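Long-range contacts in putative alcohol dehydrogenase (Sinorhizobium meliloti, PDB 4J6F), which probably interconverts alcohols and carbonyl compounds with a nicotinamide coenzyme, as a member of the medium-chain dehydrogenase/reductase family: residues M34-L39 with G161-M166; N75-V80 with R363-F368; Q110-V115 with I151-H156; V136-Y141 with T187-Y192. All blocks are in the same frame, centred on the assembly; numbering follows the deposited sequence.

Interaction 1. Residues M34-L39 with G161-M166; sequences MTAVLL and GYAEYM
Met-34, a selenomethionine, holds CG between its backbone N and carbonyl carbon (chi1 57°) and runs extended from there, which carries SE across to the other segment, 3.9 Å from Tyr-165 CB and 4.0 Å from Ala-163 CB. SE lies at the edge of the Tyr-165 ring, a Met-aromatic contact. Glu-164 swings CG beside its own backbone N (chi1 -65°), and its extended chain reaches over the Thr-35 backbone at a slant to the Thr-35 side chain. Its OE1 accepts the backbone N of Thr-35 at 3.0 Å in a nearly straight bond that arrives from above the carboxylate plane. Glu-164 N returns a longer bond to Thr-35 O, 3.2 Å, so one glutamate grips both polar backbone atoms of Thr-35. Farther along, Val-37 N donates to Tyr-162 O at 3.0 Å, where an inverse gamma turn centred on Tyr-162 presents its carbonyl. Between these bonds Ala-36 and Ala-163 form a single antiparallel bridge, their CB atoms 3.6 Å apart. Strand 33-39 is the central strand of a small antiparallel sheet, flanked by 48-51 and 53-55; the turn at 161-164, leading into strand 165-169, docks on it, and 165-169 pairs with 63-72 in the large mixed sheet.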
loop_
_atom_site.group_PDB
_atom_site.type_symbol
_atom_site.label_atom_id
_atom_site.label_comp_id
_atom_site.label_asym_id
_atom_site.label_seq_id
_atom_site.Cartn_x
_atom_site.Cartn_y
_atom_site.Cartn_z
HETATM N N MSE A 34 22.009 -28.539 -29.002
HETATM C CA MSE A 34 22.021 -27.112 -29.326
HETATM C C MSE A 34 22.979 -26.335 -28.455
HETATM O O MSE A 34 23.542 -26.851 -27.473
HETATM C CB MSE A 34 20.614 -26.537 -29.157
HETATM C CG MSE A 34 20.106 -26.779 -27.736
HETATM SE SE MSE A 34 18.491 -25.712 -27.372
HETATM C CE MSE A 34 18.030 -26.280 -25.542
ATOM N N THR A 35 23.152 -25.073 -28.832
ATOM C CA THR A 35 23.935 -24.107 -28.088
ATOM C C THR A 35 23.017 -23.372 -27.118
ATOM O O THR A 35 21.873 -23.050 -27.457
ATOM C CB THR A 35 24.577 -23.115 -29.070
ATOM O OG1 THR A 35 25.563 -23.803 -29.844
ATOM C CG2 THR A 35 25.242 -21.985 -28.355
ATOM N N ALA A 36 23.502 -23.135 -25.902
ATOM C CA ALA A 36 22.735 -22.398 -24.898
ATOM C C ALA A 36 23.656 -21.866 -23.832
ATOM O O ALA A 36 24.716 -22.448 -23.567
ATOM C CB ALA A 36 21.668 -23.276 -24.255
ATOM N N VAL A 37 23.247 -20.757 -23.223
ATOM C CA VAL A 37 23.955 -20.219 -22.077
ATOM C C VAL A 37 23.272 -20.768 -20.841
ATOM O O VAL A 37 22.081 -20.545 -20.636
ATOM C CB VAL A 37 23.982 -18.686 -22.088
ATOM C CG1 VAL A 37 24.452 -18.154 -20.743
ATOM C CG2 VAL A 37 24.870 -18.187 -23.222
ATOM N N LEU A 38 24.042 -21.509 -20.048
ATOM C CA LEU A 38 23.546 -22.211 -18.869
ATOM C C LEU A 38 23.904 -21.491 -17.580
ATOM O O LEU A 38 25.066 -21.109 -17.374
ATOM C CB LEU A 38 24.131 -23.627 -18.805
ATOM C CG LEU A 38 23.799 -24.646 -19.907
ATOM C CD1 LEU A 38 24.524 -25.954 -19.635
ATOM C CD2 LEU A 38 22.294 -24.878 -20.007
ATOM N N LEU A 39 22.902 -21.312 -16.719
ATOM C CA LEU A 39 23.125 -20.883 -15.349
ATOM C C LEU A 39 23.328 -22.123 -14.476
ATOM O O LEU A 39 22.457 -22.984 -14.411
ATOM C CB LEU A 39 21.939 -20.074 -14.855
ATOM C CG LEU A 39 21.975 -19.660 -13.388
ATOM C CD1 LEU A 39 23.037 -18.597 -13.189
ATOM C CD2 LEU A 39 20.617 -19.141 -12.946
ATOM N N GLY A 161 14.802 -18.410 -23.072
ATOM C CA GLY A 161 15.253 -18.117 -24.435
ATOM C C GLY A 161 16.732 -17.899 -24.741
ATOM O O GLY A 161 17.087 -17.588 -25.881
ATOM N N TYR A 162 17.608 -18.053 -23.762
ATOM C CA TYR A 162 19.027 -17.951 -24.059
ATOM C C TYR A 162 19.559 -19.287 -24.548
ATOM O O TYR A 162 20.465 -19.864 -23.975
ATOM C CB TYR A 162 19.797 -17.483 -22.837
ATOM C CG TYR A 162 19.434 -16.091 -22.410
ATOM C CD1 TYR A 162 19.068 -15.143 -23.337
ATOM C CD2 TYR A 162 19.454 -15.729 -21.080
ATOM C CE1 TYR A 162 18.728 -13.870 -22.952
ATOM C CE2 TYR A 162 19.114 -14.459 -20.688
ATOM C CZ TYR A 162 18.754 -13.537 -21.631
ATOM O OH TYR A 162 18.430 -12.274 -21.247
ATOM N N ALA A 163 18.990 -19.731 -25.656
ATOM C CA ALA A 163 19.274 -21.004 -26.301
ATOM C C ALA A 163 18.781 -20.898 -27.747
ATOM O O ALA A 163 18.129 -19.896 -28.103
ATOM C CB ALA A 163 18.547 -22.114 -25.576
ATOM N N GLU A 164 19.099 -21.900 -28.581
ATOM C CA GLU A 164 18.655 -21.917 -29.993
ATOM C C GLU A 164 17.204 -22.397 -30.154
ATOM O O GLU A 164 16.543 -22.052 -31.136
ATOM C CB GLU A 164 19.580 -22.762 -30.860
ATOM C CG GLU A 164 20.986 -22.204 -30.979
ATOM C CD GLU A 164 21.946 -23.113 -31.744
ATOM O OE1 GLU A 164 21.994 -24.344 -31.490
ATOM O OE2 GLU A 164 22.675 -22.578 -32.600
ATOM N N TYR A 165 16.721 -23.179 -29.188
ATOM C CA TYR A 165 15.373 -23.734 -29.222
ATOM C C TYR A 165 14.733 -23.685 -27.851
ATOM O O TYR A 165 15.421 -23.753 -26.841
ATOM C CB TYR A 165 15.402 -25.178 -29.727
ATOM C CG TYR A 165 15.926 -25.296 -31.129
ATOM C CD1 TYR A 165 15.085 -25.089 -32.221
ATOM C CD2 TYR A 165 17.268 -25.588 -31.371
ATOM C CE1 TYR A 165 15.562 -25.173 -33.517
ATOM C CE2 TYR A 165 17.751 -25.676 -32.669
ATOM C CZ TYR A 165 16.889 -25.464 -33.730
ATOM O OH TYR A 165 17.347 -25.554 -35.018
HETATM N N MSE A 166 13.413 -23.570 -27.806
HETATM C CA MSE A 166 12.717 -23.506 -26.529
HETATM C C MSE A 166 11.397 -24.206 -26.631
HETATM O O MSE A 166 10.670 -24.048 -27.628
HETATM C CB MSE A 166 12.520 -22.042 -26.154
HETATM C CG MSE A 166 12.021 -21.854 -24.730
HETATM SE SE MSE A 166 11.503 -19.965 -24.535
HETATM C CE MSE A 166 10.279 -20.188 -23.014
#

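Interaction 2. Residues N75-V80 with R363-F368; sequences NTDVWV and RAQTDF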
loop_
_atom_site.group_PDB
_atom_site.type_symbol
_atom_site.label_atom_id
_atom_site.label_comp_id
_atom_site.label_asym_id
_atom_site.label_seq_id
_atom_site.Cartn_x
_atom_site.Cartn_y
_atom_site.Cartn_z
ATOM N N ASN A 75 16.234 -7.363 -15.568
ATOM C CA ASN A 75 16.864 -7.393 -14.259
ATOM C C ASN A 75 16.777 -8.751 -13.546
ATOM O O ASN A 75 17.727 -9.199 -12.878
ATOM C CB ASN A 75 16.282 -6.285 -13.398
ATOM C CG ASN A 75 16.872 -4.938 -13.737
ATOM O OD1 ASN A 75 17.799 -4.839 -14.531
ATOM N ND2 ASN A 75 16.347 -3.897 -13.130
ATOM N N THR A 76 15.642 -9.418 -13.711
ATOM C CA THR A 76 15.433 -10.686 -13.052
ATOM C C THR A 76 16.485 -11.725 -13.462
ATOM O O THR A 76 16.825 -12.582 -12.659
ATOM C CB THR A 76 13.998 -11.181 -13.262
ATOM O OG1 THR A 76 13.728 -12.234 -12.346
ATOM C CG2 THR A 76 13.776 -11.667 -14.686
ATOM N N ASP A 77 17.016 -11.624 -14.691
ATOM C CA ASP A 77 18.164 -12.441 -15.150
ATOM C C ASP A 77 19.286 -12.410 -14.130
ATOM O O ASP A 77 19.797 -13.449 -13.696
ATOM C CB ASP A 77 18.770 -11.863 -16.434
ATOM C CG ASP A 77 17.841 -11.934 -17.640
ATOM O OD1 ASP A 77 16.704 -12.459 -17.531
ATOM O OD2 ASP A 77 18.281 -11.444 -18.711
ATOM N N VAL A 78 19.659 -11.179 -13.782
ATOM C CA VAL A 78 20.797 -10.861 -12.945
ATOM C C VAL A 78 20.493 -11.254 -11.510
ATOM O O VAL A 78 21.242 -12.010 -10.898
ATOM C CB VAL A 78 21.131 -9.351 -13.037
ATOM C CG1 VAL A 78 22.181 -8.947 -12.020
ATOM C CG2 VAL A 78 21.623 -8.998 -14.422
ATOM N N TRP A 79 19.383 -10.761 -10.980
ATOM C CA TRP A 79 19.036 -11.060 -9.595
ATOM C C TRP A 79 18.839 -12.542 -9.302
ATOM O O TRP A 79 19.244 -13.007 -8.237
ATOM C CB TRP A 79 17.844 -10.230 -9.125
ATOM C CG TRP A 79 18.189 -8.769 -8.985
ATOM C CD1 TRP A 79 19.393 -8.218 -8.552
ATOM C CD2 TRP A 79 17.330 -7.670 -9.255
ATOM N NE1 TRP A 79 19.317 -6.840 -8.558
ATOM C CE2 TRP A 79 18.060 -6.481 -8.979
ATOM C CE3 TRP A 79 16.017 -7.568 -9.702
ATOM C CZ2 TRP A 79 17.505 -5.212 -9.140
ATOM C CZ3 TRP A 79 15.460 -6.297 -9.866
ATOM C CH2 TRP A 79 16.204 -5.137 -9.581
ATOM N N VAL A 80 18.259 -13.294 -10.234
ATOM C CA VAL A 80 18.143 -14.736 -10.033
ATOM C C VAL A 80 19.538 -15.358 -9.950
ATOM O O VAL A 80 19.796 -16.183 -9.087
ATOM C CB VAL A 80 17.293 -15.415 -11.122
ATOM C CG1 VAL A 80 17.480 -16.920 -11.116
ATOM C CG2 VAL A 80 15.827 -15.076 -10.934
ATOM N N ARG A 363 29.657 -10.225 -22.271
ATOM C CA ARG A 363 29.742 -8.832 -22.687
ATOM C C ARG A 363 28.352 -8.197 -22.612
ATOM O O ARG A 363 28.210 -7.063 -22.144
ATOM C CB ARG A 363 30.326 -8.722 -24.095
ATOM C CG ARG A 363 30.757 -7.318 -24.490
ATOM C CD ARG A 363 31.203 -7.252 -25.947
ATOM N NE ARG A 363 30.210 -6.572 -26.779
ATOM C CZ ARG A 363 29.500 -7.148 -27.749
ATOM N NH1 ARG A 363 28.610 -6.434 -28.439
ATOM N NH2 ARG A 363 29.672 -8.433 -28.034
ATOM N N ALA A 364 27.337 -8.946 -23.051
ATOM C CA ALA A 364 25.946 -8.487 -23.017
ATOM C C ALA A 364 25.475 -8.132 -21.613
ATOM O O ALA A 364 24.878 -7.076 -21.397
ATOM C CB ALA A 364 25.030 -9.533 -23.607
ATOM N N GLN A 365 25.740 -9.008 -20.648
ATOM C CA GLN A 365 25.233 -8.774 -19.308
ATOM C C GLN A 365 26.038 -7.721 -18.537
ATOM O O GLN A 365 25.501 -7.056 -17.631
ATOM C CB GLN A 365 25.126 -10.071 -18.524
ATOM C CG GLN A 365 24.299 -9.899 -17.274
ATOM C CD GLN A 365 23.541 -11.139 -16.937
ATOM O OE1 GLN A 365 24.120 -12.115 -16.485
ATOM N NE2 GLN A 365 22.233 -11.114 -17.160
ATOM N N THR A 366 27.317 -7.577 -18.897
ATOM C CA THR A 366 28.145 -6.515 -18.339
ATOM C C THR A 366 27.540 -5.188 -18.780
ATOM O O THR A 366 27.239 -4.314 -17.949
ATOM C CB THR A 366 29.622 -6.643 -18.752
ATOM O OG1 THR A 366 30.086 -7.963 -18.462
ATOM C CG2 THR A 366 30.468 -5.716 -17.965
ATOM N N ASP A 367 27.306 -5.062 -20.082
ATOM C CA ASP A 367 26.639 -3.886 -20.610
ATOM C C ASP A 367 25.269 -3.703 -19.999
ATOM O O ASP A 367 24.876 -2.583 -19.686
ATOM C CB ASP A 367 26.554 -3.969 -22.120
ATOM C CG ASP A 367 27.878 -3.681 -22.779
ATOM O OD1 ASP A 367 28.898 -3.566 -22.054
ATOM O OD2 ASP A 367 27.903 -3.570 -24.023
ATOM N N PHE A 368 24.550 -4.802 -19.798
ATOM C CA PHE A 368 23.226 -4.729 -19.191
ATOM C C PHE A 368 23.256 -4.134 -17.790
ATOM O O PHE A 368 22.400 -3.328 -17.441
ATOM C CB PHE A 368 22.571 -6.090 -19.128
ATOM C CG PHE A 368 21.208 -6.053 -18.523
ATOM C CD1 PHE A 368 20.125 -5.594 -19.259
ATOM C CD2 PHE A 368 21.005 -6.452 -17.208
ATOM C CE1 PHE A 368 18.863 -5.545 -18.706
ATOM C CE2 PHE A 368 19.745 -6.405 -16.641
ATOM C CZ PHE A 368 18.672 -5.948 -17.395
#
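Phe-368 and Gln-365, one helical turn apart, reach from helix 361-370 to Asn-75, Asp-77 and Val-78 of helix 75-82. This is helix-helix packing within the medium-chain dehydrogenase/reductase fold: the short axes cross at close to a right angle (103°) and stay 11.1 Å apart, so long side chains span the gap; no hydrogen bond joins the two segments. Phe-368 sets CG opposite its backbone N (chi1 -179°), which directs the ring toward helix 75-82. Val-78 CG2 meets the ring at its edge, 3.8 Å from Phe-368 CD2, while the Asn-75 amide stands steeply to the ring, its plane turned 75° from it. Gln-365, bent at chi2, slides past Val-78 in the opposite direction and lays its amide against apolar carbon, NE2 lying 3.5 Å from Val-78 CG2 and 3.6 Å from Asp-77 CB. Second-shell residues position these groups. Lys-371 donates to Asn-75 OD1 and also makes a cation-pi contact with the Phe-368 ring, linking the two sides of the contact, and Arg-81 NH1 gives Gln-365 OE1 a weak hydrogen bond. An alanine in place of Phe-368 removes the ring, which would probably open a gap beside Val-78 CG2 and leave Lys-371 without its cation-pi partner. The Asp-77 carboxylate is held by two donors: its OD2 accepts from Tyr-162 OH and from the backbone N of Asn-74.

Interaction 3. Residues Q110-V115 with I151-H156; sequences QGTDTV and IDYMGH
Thr-112 and Tyr-153 cross obliquely, with the threonine methyl CG2 resting 3.4 Å from Tyr-153 CD1 at a slant to the ring. Tyr-153 places CG between its backbone N and carbonyl carbon (chi1 71°), and His-156 CB lies over one face of the ring, offset toward the rim. The segment 151-156 is braced from within by Asp-152 OD1, which takes two donors: His-156 ND1 at 2.9 Å through the syn lone pair, and Tyr-153 N at 2.8 Å on the anti side, out of the carboxylate plane. Across the contact the two segments share a water rather than a direct hydrogen bond. It accepts from Gln-110 NE2 at 2.9 Å, donates to Gly-155 O at 2.9 Å and bonds to Tyr-153 OH at 3.0 Å. Gln-110 NE2 also reaches Asp-77 O, and Tyr-153 OH also bonds to Thr-76 OG1, so helix 75-82 completes this buried polar cluster. A side chain at Gly-155 would point toward Gly-111 O, and its backbone angles also suit a glycine. A glycerol, probably from the crystallisation liquor, lies beside Tyr-153 and may mark a pocket here, in the core of the GroES-like domain characteristic of medium-chain dehydrogenases.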
loop_
_atom_site.group_PDB
_atom_site.type_symbol
_atom_site.label_atom_id
_atom_site.label_comp_id
_atom_site.label_asym_id
_atom_site.label_seq_id
_atom_site.Cartn_x
_atom_site.Cartn_y
_atom_site.Cartn_z
ATOM N N GLN A 110 18.189 -19.217 -18.820
ATOM C CA GLN A 110 17.381 -18.030 -18.512
ATOM C C GLN A 110 16.829 -17.368 -19.808
ATOM O O GLN A 110 16.963 -17.917 -20.915
ATOM C CB GLN A 110 18.202 -17.032 -17.678
ATOM C CG GLN A 110 18.913 -17.647 -16.481
ATOM C CD GLN A 110 19.574 -16.617 -15.595
ATOM O OE1 GLN A 110 20.795 -16.468 -15.620
ATOM N NE2 GLN A 110 18.771 -15.890 -14.802
ATOM N N GLY A 111 16.217 -16.192 -19.671
ATOM C CA GLY A 111 15.718 -15.452 -20.823
ATOM C C GLY A 111 14.213 -15.486 -20.835
ATOM O O GLY A 111 13.615 -16.558 -20.932
ATOM N N THR A 112 13.609 -14.317 -20.664
ATOM C CA THR A 112 12.166 -14.180 -20.569
ATOM C C THR A 112 11.480 -13.689 -21.830
ATOM O O THR A 112 10.419 -14.168 -22.185
ATOM C CB THR A 112 11.791 -13.227 -19.425
ATOM O OG1 THR A 112 12.618 -12.070 -19.484
ATOM C CG2 THR A 112 12.011 -13.882 -18.107
ATOM N N ASP A 113 12.089 -12.724 -22.498
ATOM C CA ASP A 113 11.477 -12.058 -23.654
ATOM C C ASP A 113 11.811 -12.712 -24.981
ATOM O O ASP A 113 12.498 -12.131 -25.816
ATOM C CB ASP A 113 11.880 -10.592 -23.681
ATOM C CG ASP A 113 11.464 -9.862 -22.429
ATOM O OD1 ASP A 113 10.545 -10.361 -21.746
ATOM O OD2 ASP A 113 12.060 -8.805 -22.122
ATOM N N THR A 114 11.296 -13.918 -25.176
ATOM C CA THR A 114 11.678 -14.752 -26.308
ATOM C C THR A 114 10.765 -14.554 -27.519
ATOM O O THR A 114 9.531 -14.551 -27.403
ATOM C CB THR A 114 11.688 -16.232 -25.895
ATOM O OG1 THR A 114 12.476 -16.379 -24.710
ATOM C CG2 THR A 114 12.279 -17.096 -26.975
ATOM N N VAL A 115 11.386 -14.377 -28.680
ATOM C CA VAL A 115 10.666 -14.430 -29.943
ATOM C C VAL A 115 11.276 -15.565 -30.776
ATOM O O VAL A 115 12.494 -15.771 -30.744
ATOM C CB VAL A 115 10.740 -13.082 -30.707
ATOM C CG1 VAL A 115 10.114 -13.204 -32.092
ATOM C CG2 VAL A 115 10.051 -11.975 -29.927
ATOM N N ILE A 151 2.228 -17.519 -9.386
ATOM C CA ILE A 151 2.943 -17.336 -10.640
ATOM C C ILE A 151 4.393 -17.802 -10.586
ATOM O O ILE A 151 5.017 -17.830 -9.519
ATOM C CB ILE A 151 2.953 -15.873 -11.103
ATOM C CG1 ILE A 151 3.435 -14.965 -9.972
ATOM C CG2 ILE A 151 1.585 -15.472 -11.629
ATOM C CD1 ILE A 151 3.733 -13.551 -10.410
ATOM N N ASP A 152 4.897 -18.174 -11.762
ATOM C CA ASP A 152 6.293 -18.478 -12.004
ATOM C C ASP A 152 6.584 -17.924 -13.405
ATOM O O ASP A 152 5.700 -17.299 -14.020
ATOM C CB ASP A 152 6.485 -19.989 -11.948
ATOM C CG ASP A 152 7.909 -20.398 -11.584
ATOM O OD1 ASP A 152 8.849 -19.576 -11.741
ATOM O OD2 ASP A 152 8.073 -21.567 -11.153
ATOM N N TYR A 153 7.801 -18.120 -13.918
ATOM C CA TYR A 153 8.084 -17.731 -15.312
ATOM C C TYR A 153 9.135 -18.558 -16.008
ATOM O O TYR A 153 10.007 -19.150 -15.375
ATOM C CB TYR A 153 8.447 -16.248 -15.437
ATOM C CG TYR A 153 9.798 -15.850 -14.893
ATOM C CD1 TYR A 153 10.956 -16.009 -15.648
ATOM C CD2 TYR A 153 9.923 -15.282 -13.624
ATOM C CE1 TYR A 153 12.204 -15.627 -15.148
ATOM C CE2 TYR A 153 11.165 -14.902 -13.115
ATOM C CZ TYR A 153 12.301 -15.069 -13.878
ATOM O OH TYR A 153 13.523 -14.675 -13.384
HETATM N N MSE A 154 9.047 -18.566 -17.331
HETATM C CA MSE A 154 10.019 -19.236 -18.189
HETATM C C MSE A 154 11.326 -18.512 -18.117
HETATM O O MSE A 154 11.390 -17.305 -18.321
HETATM C CB MSE A 154 9.466 -19.249 -19.603
HETATM C CG MSE A 154 7.993 -19.558 -19.446
HETATM SE SE MSE A 154 7.346 -20.712 -20.883
HETATM C CE MSE A 154 5.517 -19.999 -20.960
ATOM N N GLY A 155 12.382 -19.266 -17.841
ATOM C CA GLY A 155 13.678 -18.705 -17.530
ATOM C C GLY A 155 13.949 -18.821 -16.033
ATOM O O GLY A 155 15.085 -18.627 -15.585
ATOM N N HIS A 156 12.912 -19.109 -15.252
ATOM C CA HIS A 156 13.091 -19.438 -13.845
ATOM C C HIS A 156 12.599 -20.834 -13.465
ATOM O O HIS A 156 13.373 -21.661 -13.027
ATOM C CB HIS A 156 12.445 -18.392 -12.938
ATOM C CG HIS A 156 12.579 -18.699 -11.481
ATOM N ND1 HIS A 156 11.625 -19.398 -10.780
ATOM C CD2 HIS A 156 13.565 -18.426 -10.600
ATOM C CE1 HIS A 156 12.012 -19.535 -9.529
ATOM N NE2 HIS A 156 13.186 -18.955 -9.394
HETATM O O HOH W 1 15.908 -15.989 -14.643
#

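Interaction 4. Residues V136-Y141 with T187-Y192; sequences VDFSIY and TFCCAY
Asp-137 and Cys-189 form the closest backbone approach, CA to CA 6.5 Å, where the interrupted part of strand 133-140 meets the beginning of helix 189-201. A hydrogen bond across runs from Phe-138 N to Cys-189 SG, 3.5 Å long and almost straight at 174°. Cys-189 holds SG anti to its backbone N (chi1 177°), which brings it to Phe-138, so the thiol sulfur serves a backbone N-H while also lying obliquely beside the Phe-138 ring. The face of that ring is turned to the next residue: Cys-190 CB sits over it, 4.2 Å from the centroid and offset toward the rim, a CH-pi contact, and Cys-190 SG lies obliquely, 3.8 Å from Phe-138 CZ. A leucine in place of Phe-138 lacks the flat face, which would probably leave Cys-190 CB and both sulfurs without their aromatic partner. Asp-137 holds the segment in shape through an Asx turn. Its OD1 accepts Ser-139 N at 2.9 Å from above the carboxylate plane and Ser-139 OG at 2.9 Å through the syn lone pair; OD2 takes Tyr-141 OH at 3.0 Å and a bound glycerol, probably from the crystallisation liquor. Beyond the two segments, Phe-138 also packs on Tyr-153 and on Leu-193 of helix 189-201, Cys-189 packs on Phe-336 of helix 333-344, and Ala-191 and Tyr-192 turn to helix 218-229, so the contact lies where the mixed sheet meets the helices beside the parallel sheet.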
loop_
_atom_site.group_PDB
_atom_site.type_symbol
_atom_site.label_atom_id
_atom_site.label_comp_id
_atom_site.label_asym_id
_atom_site.label_seq_id
_atom_site.Cartn_x
_atom_site.Cartn_y
_atom_site.Cartn_z
ATOM N N VAL A 136 6.690 -15.107 -27.186
ATOM C CA VAL A 136 6.405 -15.922 -26.008
ATOM C C VAL A 136 5.874 -15.085 -24.844
ATOM O O VAL A 136 6.465 -14.062 -24.485
ATOM C CB VAL A 136 7.678 -16.639 -25.535
ATOM C CG1 VAL A 136 7.468 -17.282 -24.173
ATOM C CG2 VAL A 136 8.108 -17.676 -26.553
ATOM N N ASP A 137 4.766 -15.518 -24.250
ATOM C CA ASP A 137 4.356 -14.989 -22.955
ATOM C C ASP A 137 5.116 -15.792 -21.907
ATOM O O ASP A 137 4.873 -16.981 -21.735
ATOM C CB ASP A 137 2.849 -15.138 -22.756
ATOM C CG ASP A 137 2.403 -14.806 -21.337
ATOM O OD1 ASP A 137 3.250 -14.445 -20.483
ATOM O OD2 ASP A 137 1.189 -14.906 -21.075
ATOM N N PHE A 138 6.037 -15.147 -21.208
ATOM C CA PHE A 138 6.915 -15.856 -20.282
ATOM C C PHE A 138 6.203 -16.410 -19.028
ATOM O O PHE A 138 6.796 -17.191 -18.279
ATOM C CB PHE A 138 8.150 -14.988 -19.921
ATOM C CG PHE A 138 7.888 -13.914 -18.887
ATOM C CD1 PHE A 138 6.823 -13.014 -19.018
ATOM C CD2 PHE A 138 8.724 -13.785 -17.782
ATOM C CE1 PHE A 138 6.599 -12.021 -18.071
ATOM C CE2 PHE A 138 8.505 -12.787 -16.823
ATOM C CZ PHE A 138 7.444 -11.898 -16.974
ATOM N N SER A 139 4.942 -16.025 -18.811
ATOM C CA SER A 139 4.237 -16.346 -17.558
ATOM C C SER A 139 3.891 -17.808 -17.392
ATOM O O SER A 139 3.411 -18.438 -18.331
ATOM C CB SER A 139 2.944 -15.564 -17.454
ATOM O OG SER A 139 3.183 -14.189 -17.615
ATOM N N ILE A 140 4.150 -18.347 -16.201
ATOM C CA ILE A 140 3.540 -19.611 -15.776
ATOM C C ILE A 140 2.531 -19.205 -14.715
ATOM O O ILE A 140 2.910 -18.760 -13.649
ATOM C CB ILE A 140 4.560 -20.600 -15.186
ATOM C CG1 ILE A 140 5.719 -20.800 -16.150
ATOM C CG2 ILE A 140 3.899 -21.929 -14.864
ATOM C CD1 ILE A 140 6.964 -21.338 -15.470
ATOM N N TYR A 141 1.247 -19.317 -15.008
ATOM C CA TYR A 141 0.258 -18.767 -14.097
ATOM C C TYR A 141 -0.002 -19.693 -12.942
ATOM O O TYR A 141 -0.198 -19.235 -11.821
ATOM C CB TYR A 141 -1.041 -18.454 -14.833
ATOM C CG TYR A 141 -0.871 -17.339 -15.816
ATOM C CD1 TYR A 141 -0.943 -16.012 -15.407
ATOM C CD2 TYR A 141 -0.585 -17.606 -17.153
ATOM C CE1 TYR A 141 -0.770 -14.979 -16.312
ATOM C CE2 TYR A 141 -0.407 -16.580 -18.062
ATOM C CZ TYR A 141 -0.502 -15.272 -17.636
ATOM O OH TYR A 141 -0.329 -14.253 -18.536
ATOM N N THR A 187 11.467 -7.000 -27.195
ATOM C CA THR A 187 11.766 -5.984 -26.205
ATOM C C THR A 187 10.660 -5.908 -25.164
ATOM O O THR A 187 10.844 -5.309 -24.120
ATOM C CB THR A 187 11.995 -4.593 -26.853
ATOM O OG1 THR A 187 10.766 -4.079 -27.385
ATOM C CG2 THR A 187 13.019 -4.670 -27.967
ATOM N N PHE A 188 9.520 -6.542 -25.428
ATOM C CA PHE A 188 8.290 -6.196 -24.703
ATOM C C PHE A 188 7.914 -6.988 -23.448
ATOM O O PHE A 188 7.627 -6.387 -22.412
ATOM C CB PHE A 188 7.098 -6.185 -25.647
ATOM C CG PHE A 188 7.138 -5.095 -26.677
ATOM C CD1 PHE A 188 6.936 -3.774 -26.322
ATOM C CD2 PHE A 188 7.321 -5.398 -28.015
ATOM C CE1 PHE A 188 6.936 -2.774 -27.280
ATOM C CE2 PHE A 188 7.322 -4.403 -28.979
ATOM C CZ PHE A 188 7.126 -3.086 -28.613
ATOM N N CYS A 189 7.922 -8.314 -23.484
ATOM C CA CYS A 189 7.107 -9.094 -22.548
ATOM C C CYS A 189 7.281 -9.035 -21.011
ATOM O O CYS A 189 6.308 -8.814 -20.319
ATOM C CB CYS A 189 7.178 -10.559 -22.962
ATOM S SG CYS A 189 6.310 -11.675 -21.861
ATOM N N CYS A 190 8.484 -9.161 -20.470
ATOM C CA CYS A 190 8.677 -9.015 -19.033
ATOM C C CYS A 190 8.447 -7.596 -18.535
ATOM O O CYS A 190 7.601 -7.387 -17.669
ATOM C CB CYS A 190 10.060 -9.516 -18.603
ATOM S SG CYS A 190 10.376 -9.408 -16.821
ATOM N N ALA A 191 9.176 -6.614 -19.057
ATOM C CA ALA A 191 9.044 -5.259 -18.514
ATOM C C ALA A 191 7.677 -4.605 -18.763
ATOM O O ALA A 191 7.178 -3.894 -17.882
ATOM C CB ALA A 191 10.171 -4.356 -18.975
ATOM N N TYR A 192 7.072 -4.850 -19.931
ATOM C CA TYR A 192 5.800 -4.194 -20.274
ATOM C C TYR A 192 4.601 -4.863 -19.599
ATOM O O TYR A 192 3.629 -4.190 -19.240
ATOM C CB TYR A 192 5.611 -4.028 -21.794
ATOM C CG TYR A 192 6.554 -2.988 -22.402
ATOM C CD1 TYR A 192 7.934 -3.209 -22.444
ATOM C CD2 TYR A 192 6.073 -1.783 -22.921
ATOM C CE1 TYR A 192 8.798 -2.271 -22.977
ATOM C CE2 TYR A 192 6.936 -0.839 -23.465
ATOM C CZ TYR A 192 8.299 -1.090 -23.487
ATOM O OH TYR A 192 9.196 -0.173 -24.007
#

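From the N terminus, residues 34-39 open the first loop, closed by 161-166 in interaction 1. Residues 75-80 open the longest, closed by 363-368 near the C terminus in interaction 2; interactions 1 and 2 therefore cross. Interaction 3, from 110-115 to 151-156, is contained within both of those loops. Interaction 4, from 136-141 to 187-192, crosses interactions 3 and 1 but lies within interaction 2. Interactions 3 and 4 are neighbours, centres about 7 Å apart, joined by Asp-113 OD1 to Cys-190 N. Together the four contacts tie the small N-terminal sheet, the mixed sheet, helices 75-82 and 361-370, and the start of helix 189-201.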